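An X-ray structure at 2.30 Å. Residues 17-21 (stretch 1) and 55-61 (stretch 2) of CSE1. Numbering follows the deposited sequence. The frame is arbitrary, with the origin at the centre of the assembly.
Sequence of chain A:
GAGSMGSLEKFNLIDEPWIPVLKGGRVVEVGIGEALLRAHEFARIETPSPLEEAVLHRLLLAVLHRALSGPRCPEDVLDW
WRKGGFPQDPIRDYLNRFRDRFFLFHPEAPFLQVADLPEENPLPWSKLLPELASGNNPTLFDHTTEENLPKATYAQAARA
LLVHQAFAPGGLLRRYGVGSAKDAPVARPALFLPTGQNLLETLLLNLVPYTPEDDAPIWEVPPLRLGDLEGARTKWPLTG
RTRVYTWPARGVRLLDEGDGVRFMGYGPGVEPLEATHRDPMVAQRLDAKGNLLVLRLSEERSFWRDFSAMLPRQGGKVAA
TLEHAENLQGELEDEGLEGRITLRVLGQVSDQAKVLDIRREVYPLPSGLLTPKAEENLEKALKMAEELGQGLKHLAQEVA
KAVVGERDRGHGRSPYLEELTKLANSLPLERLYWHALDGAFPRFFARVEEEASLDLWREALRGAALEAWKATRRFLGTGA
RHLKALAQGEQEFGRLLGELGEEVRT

Stretch 1 17-21: PWIPV
Stretch 2, residues 55-61: VLHRLLL

Packing of the start of a strand and its lead-in (Pro-17 to Val-21) against one helical segment (Val-55 to Leu-61) of CSE1. Residues 19-21 form a strand that continues later in the chain; residues 55-61 lie within a helix that extends beyond the segment at both ends. The strand and helix axes approach to 10.5 Å, and their N-to-C directions make an angle of 107°, so the strand runs across the helix rather than along it. The nearest CA atoms are those of Ile-19 and Leu-56, 7.4 Å apart. No hydrogen bond links the two stretches: the contact consists of apolar side chains and buries 246 Å², both sides summed.

The helix has regular backbone angles, phi -60 to -72° and psi -32 to -48°, and three backbone N(i) to O(i-4) hydrogen bonds lie within the segment: Leu-59 N to Val-55 O, 2.9 Å; Leu-60 N to Leu-56 O, 3.1 Å; Leu-61 N to His-57 O, 2.9 Å. The helical repeat presents Leu-56, Leu-59 and Leu-60 to stretch 1, while Val-55, His-57, Arg-58 and Leu-61 make no contact with it.

Pro-17 (phi/psi -75/117°, C-gamma endo) is exposed and remains out of reach of the helix. At Trp-18 the backbone changes to -151/-14°. Its CA-to-CB bond points sideways, but chi1 of 66° (p) and chi2 of -73° carry the six-membered part of the indole to the helix. There Trp-18 CH2 lies 3.6 Å from Leu-59 CD2, which sits at the ring edge, near its plane, and Trp-18 CZ3 lies 3.7 Å from Leu-56 CD2, which approaches obliquely. Leu-59 is t,p (chi1 179°, chi2 56°), whereas Leu-56 is m,t (-65°, 167°). The indole NE1, on the five-membered ring, is hydrogen-bonded elsewhere in the structure, so the carbon end can pack against leucine without leaving that nitrogen unpaired.

Ile-19 opens the strand at -97/113° and directs its CA-to-CB bond toward the helix. In the m,t rotamer (chi1 -56°, chi2 172°) its closest approaches are longer, although its 48 Å² of covered area is the largest in stretch 1: Ile-19 CG1 is 4.4 Å from Leu-56 CD2, and Ile-19 CD1 is likewise 4.4 Å from Leu-60 CD2. Leu-60, m,t (-67°, -178°), starts sideways from its CA, but the end of its side chain comes nearer to the strand.

Pro-20 (-78/115°, C-gamma endo) has a sideways CA-to-CB bond, yet its ring closes on the helix through Pro-20 CD, 3.7 Å from Leu-56 CD1. Leu-56 thus touches three consecutive residues, meeting Trp-18 and Ile-19 most closely through CD2 and Pro-20 through CD1, and it has the largest covered area of any residue here, 79 Å².

Val-21 (-125/148°, chi1 -69°, m) continues the extended backbone but takes no part, its side chain out of reach of the helix.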

ATOM      1  N   PRO A  17     -17.270 -11.039 -14.679  1.00 29.66           N
ATOM      2  CA  PRO A  17     -15.822 -10.825 -14.772  1.00 29.66           C
ATOM      3  C   PRO A  17     -15.446  -9.372 -14.520  1.00 29.66           C
ATOM      4  O   PRO A  17     -15.863  -8.521 -15.275  1.00 29.66           O
ATOM      5  CB  PRO A  17     -15.493 -11.227 -16.221  1.00 27.62           C
ATOM      6  CG  PRO A  17     -16.824 -11.238 -16.965  1.00 27.62           C
ATOM      7  CD  PRO A  17     -17.881 -11.511 -15.939  1.00 27.62           C
ATOM      8  N   TRP A  18     -14.684  -9.082 -13.474  1.00 22.05           N
ATOM      9  CA  TRP A  18     -14.263  -7.701 -13.221  1.00 22.05           C
ATOM     10  C   TRP A  18     -12.924  -7.635 -12.503  1.00 22.05           C
ATOM     11  O   TRP A  18     -12.308  -6.579 -12.446  1.00 22.05           O
ATOM     12  CB  TRP A  18     -15.339  -6.922 -12.434  1.00 18.23           C
ATOM     13  CG  TRP A  18     -15.568  -7.412 -11.050  1.00 18.23           C
ATOM     14  CD1 TRP A  18     -16.200  -8.559 -10.682  1.00 18.23           C
ATOM     15  CD2 TRP A  18     -15.179  -6.752  -9.834  1.00 18.23           C
ATOM     16  NE1 TRP A  18     -16.209  -8.671  -9.307  1.00 18.23           N
ATOM     17  CE2 TRP A  18     -15.593  -7.569  -8.767  1.00 18.23           C
ATOM     18  CE3 TRP A  18     -14.512  -5.548  -9.548  1.00 18.23           C
ATOM     19  CZ2 TRP A  18     -15.370  -7.222  -7.437  1.00 18.23           C
ATOM     20  CZ3 TRP A  18     -14.290  -5.205  -8.230  1.00 18.23           C
ATOM     21  CH2 TRP A  18     -14.711  -6.037  -7.190  1.00 18.23           C
ATOM     22  N   ILE A  19     -12.479  -8.770 -11.961  1.00 20.43           N
ATOM     23  CA  ILE A  19     -11.214  -8.861 -11.236  1.00 20.43           C
ATOM     24  C   ILE A  19     -10.125  -9.385 -12.185  1.00 20.43           C
ATOM     25  O   ILE A  19     -10.174 -10.539 -12.632  1.00 20.43           O
ATOM     26  CB  ILE A  19     -11.340  -9.812 -10.017  1.00 16.57           C
ATOM     27  CG1 ILE A  19     -12.467  -9.361  -9.082  1.00 16.57           C
ATOM     28  CG2 ILE A  19     -10.023  -9.920  -9.249  1.00 16.57           C
ATOM     29  CD1 ILE A  19     -12.758 -10.346  -7.975  1.00 16.57           C
ATOM     30  N   PRO A  20      -9.142  -8.533 -12.514  1.00 25.35           N
ATOM     31  CA  PRO A  20      -8.104  -8.962 -13.457  1.00 25.35           C
ATOM     32  C   PRO A  20      -7.058  -9.858 -12.798  1.00 25.35           C
ATOM     33  O   PRO A  20      -6.317  -9.382 -11.928  1.00 25.35           O
ATOM     34  CB  PRO A  20      -7.454  -7.643 -13.899  1.00 19.95           C
ATOM     35  CG  PRO A  20      -8.031  -6.568 -12.992  1.00 19.95           C
ATOM     36  CD  PRO A  20      -8.849  -7.222 -11.928  1.00 19.95           C
ATOM     37  N   VAL A  21      -6.982 -11.122 -13.215  1.00 26.92           N
ATOM     38  CA  VAL A  21      -5.986 -12.038 -12.665  1.00 26.92           C
ATOM     39  C   VAL A  21      -5.119 -12.666 -13.765  1.00 26.92           C
ATOM     40  O   VAL A  21      -5.585 -12.905 -14.875  1.00 26.92           O
ATOM     41  CB  VAL A  21      -6.664 -13.189 -11.844  1.00 18.06           C
ATOM     42  CG1 VAL A  21      -7.293 -12.667 -10.552  1.00 18.06           C
ATOM     43  CG2 VAL A  21      -7.714 -13.883 -12.697  1.00 18.06           C
ATOM     44  N   VAL A  55      -7.064  -2.791  -3.064  1.00 13.32           N
ATOM     45  CA  VAL A  55      -8.473  -2.930  -2.687  1.00 13.32           C
ATOM     46  C   VAL A  55      -9.093  -4.236  -3.140  1.00 13.32           C
ATOM     47  O   VAL A  55      -9.940  -4.772  -2.438  1.00 13.32           O
ATOM     48  CB  VAL A  55      -9.366  -1.762  -3.153  1.00 12.70           C
ATOM     49  CG1 VAL A  55      -8.931  -0.494  -2.525  1.00 12.70           C
ATOM     50  CG2 VAL A  55      -9.404  -1.653  -4.687  1.00 12.70           C
ATOM     51  N   LEU A  56      -8.657  -4.781  -4.271  1.00 16.64           N
ATOM     52  CA  LEU A  56      -9.182  -6.070  -4.708  1.00 16.64           C
ATOM     53  C   LEU A  56      -8.828  -7.174  -3.695  1.00 16.64           C
ATOM     54  O   LEU A  56      -9.698  -7.976  -3.322  1.00 16.64           O
ATOM     55  CB  LEU A  56      -8.729  -6.417  -6.126  1.00 20.54           C
ATOM     56  CG  LEU A  56      -9.249  -5.504  -7.251  1.00 20.54           C
ATOM     57  CD1 LEU A  56      -8.497  -5.716  -8.587  1.00 20.54           C
ATOM     58  CD2 LEU A  56     -10.722  -5.679  -7.438  1.00 20.54           C
ATOM     59  N   HIS A  57      -7.587  -7.182  -3.205  1.00 19.71           N
ATOM     60  CA  HIS A  57      -7.214  -8.106  -2.131  1.00 19.71           C
ATOM     61  C   HIS A  57      -8.007  -7.858  -0.861  1.00 19.71           C
ATOM     62  O   HIS A  57      -8.402  -8.817  -0.202  1.00 19.71           O
ATOM     63  CB  HIS A  57      -5.731  -8.007  -1.772  1.00 16.12           C
ATOM     64  CG  HIS A  57      -4.829  -8.615  -2.785  1.00 16.12           C
ATOM     65  ND1 HIS A  57      -4.262  -7.883  -3.807  1.00 16.12           N
ATOM     66  CD2 HIS A  57      -4.416  -9.893  -2.962  1.00 16.12           C
ATOM     67  CE1 HIS A  57      -3.528  -8.684  -4.561  1.00 16.12           C
ATOM     68  NE2 HIS A  57      -3.597  -9.904  -4.062  1.00 16.12           N
ATOM     69  N   ARG A  58      -8.223  -6.590  -0.500  1.00 20.44           N
ATOM     70  CA  ARG A  58      -8.918  -6.281   0.768  1.00 20.44           C
ATOM     71  C   ARG A  58     -10.395  -6.688   0.739  1.00 20.44           C
ATOM     72  O   ARG A  58     -10.920  -7.169   1.734  1.00 20.44           O
ATOM     73  CB  ARG A  58      -8.757  -4.807   1.186  1.00 17.68           C
ATOM     74  CG  ARG A  58      -7.298  -4.401   1.432  1.00 17.68           C
ATOM     75  CD  ARG A  58      -7.054  -2.876   1.300  1.00 17.68           C
ATOM     76  NE  ARG A  58      -7.761  -2.123   2.340  1.00 17.68           N
ATOM     77  CZ  ARG A  58      -7.336  -2.006   3.595  1.00 17.68           C
ATOM     78  NH1 ARG A  58      -6.212  -2.596   3.964  1.00 17.68           N
ATOM     79  NH2 ARG A  58      -8.044  -1.311   4.486  1.00 17.68           N
ATOM     80  N   LEU A  59     -11.049  -6.502  -0.401  1.00 17.47           N
ATOM     81  CA  LEU A  59     -12.402  -7.010  -0.595  1.00 17.47           C
ATOM     82  C   LEU A  59     -12.458  -8.563  -0.484  1.00 17.47           C
ATOM     83  O   LEU A  59     -13.300  -9.118   0.231  1.00 17.47           O
ATOM     84  CB  LEU A  59     -12.958  -6.528  -1.925  1.00 19.09           C
ATOM     85  CG  LEU A  59     -14.374  -7.022  -2.256  1.00 19.09           C
ATOM     86  CD1 LEU A  59     -15.363  -6.641  -1.148  1.00 19.09           C
ATOM     87  CD2 LEU A  59     -14.863  -6.478  -3.631  1.00 19.09           C
ATOM     88  N   LEU A  60     -11.544  -9.257  -1.164  1.00 17.46           N
ATOM     89  CA  LEU A  60     -11.509 -10.715  -1.083  1.00 17.46           C
ATOM     90  C   LEU A  60     -11.284 -11.182   0.356  1.00 17.46           C
ATOM     91  O   LEU A  60     -11.949 -12.112   0.818  1.00 17.46           O
ATOM     92  CB  LEU A  60     -10.422 -11.317  -1.986  1.00 16.84           C
ATOM     93  CG  LEU A  60     -10.694 -11.115  -3.481  1.00 16.84           C
ATOM     94  CD1 LEU A  60      -9.617 -11.778  -4.301  1.00 16.84           C
ATOM     95  CD2 LEU A  60     -12.087 -11.616  -3.864  1.00 16.84           C
ATOM     96  N   LEU A  61     -10.327 -10.549   1.039  1.00 16.84           N
ATOM     97  CA  LEU A  61     -10.049 -10.851   2.441  1.00 16.84           C
ATOM     98  C   LEU A  61     -11.266 -10.604   3.349  1.00 16.84           C
ATOM     99  O   LEU A  61     -11.527 -11.382   4.257  1.00 16.84           O
ATOM    100  CB  LEU A  61      -8.866 -10.036   2.936  1.00 16.25           C
ATOM    101  CG  LEU A  61      -7.554 -10.436   2.260  1.00 16.25           C
ATOM    102  CD1 LEU A  61      -6.511  -9.282   2.370  1.00 16.25           C
ATOM    103  CD2 LEU A  61      -7.027 -11.737   2.863  1.00 16.25           C
TER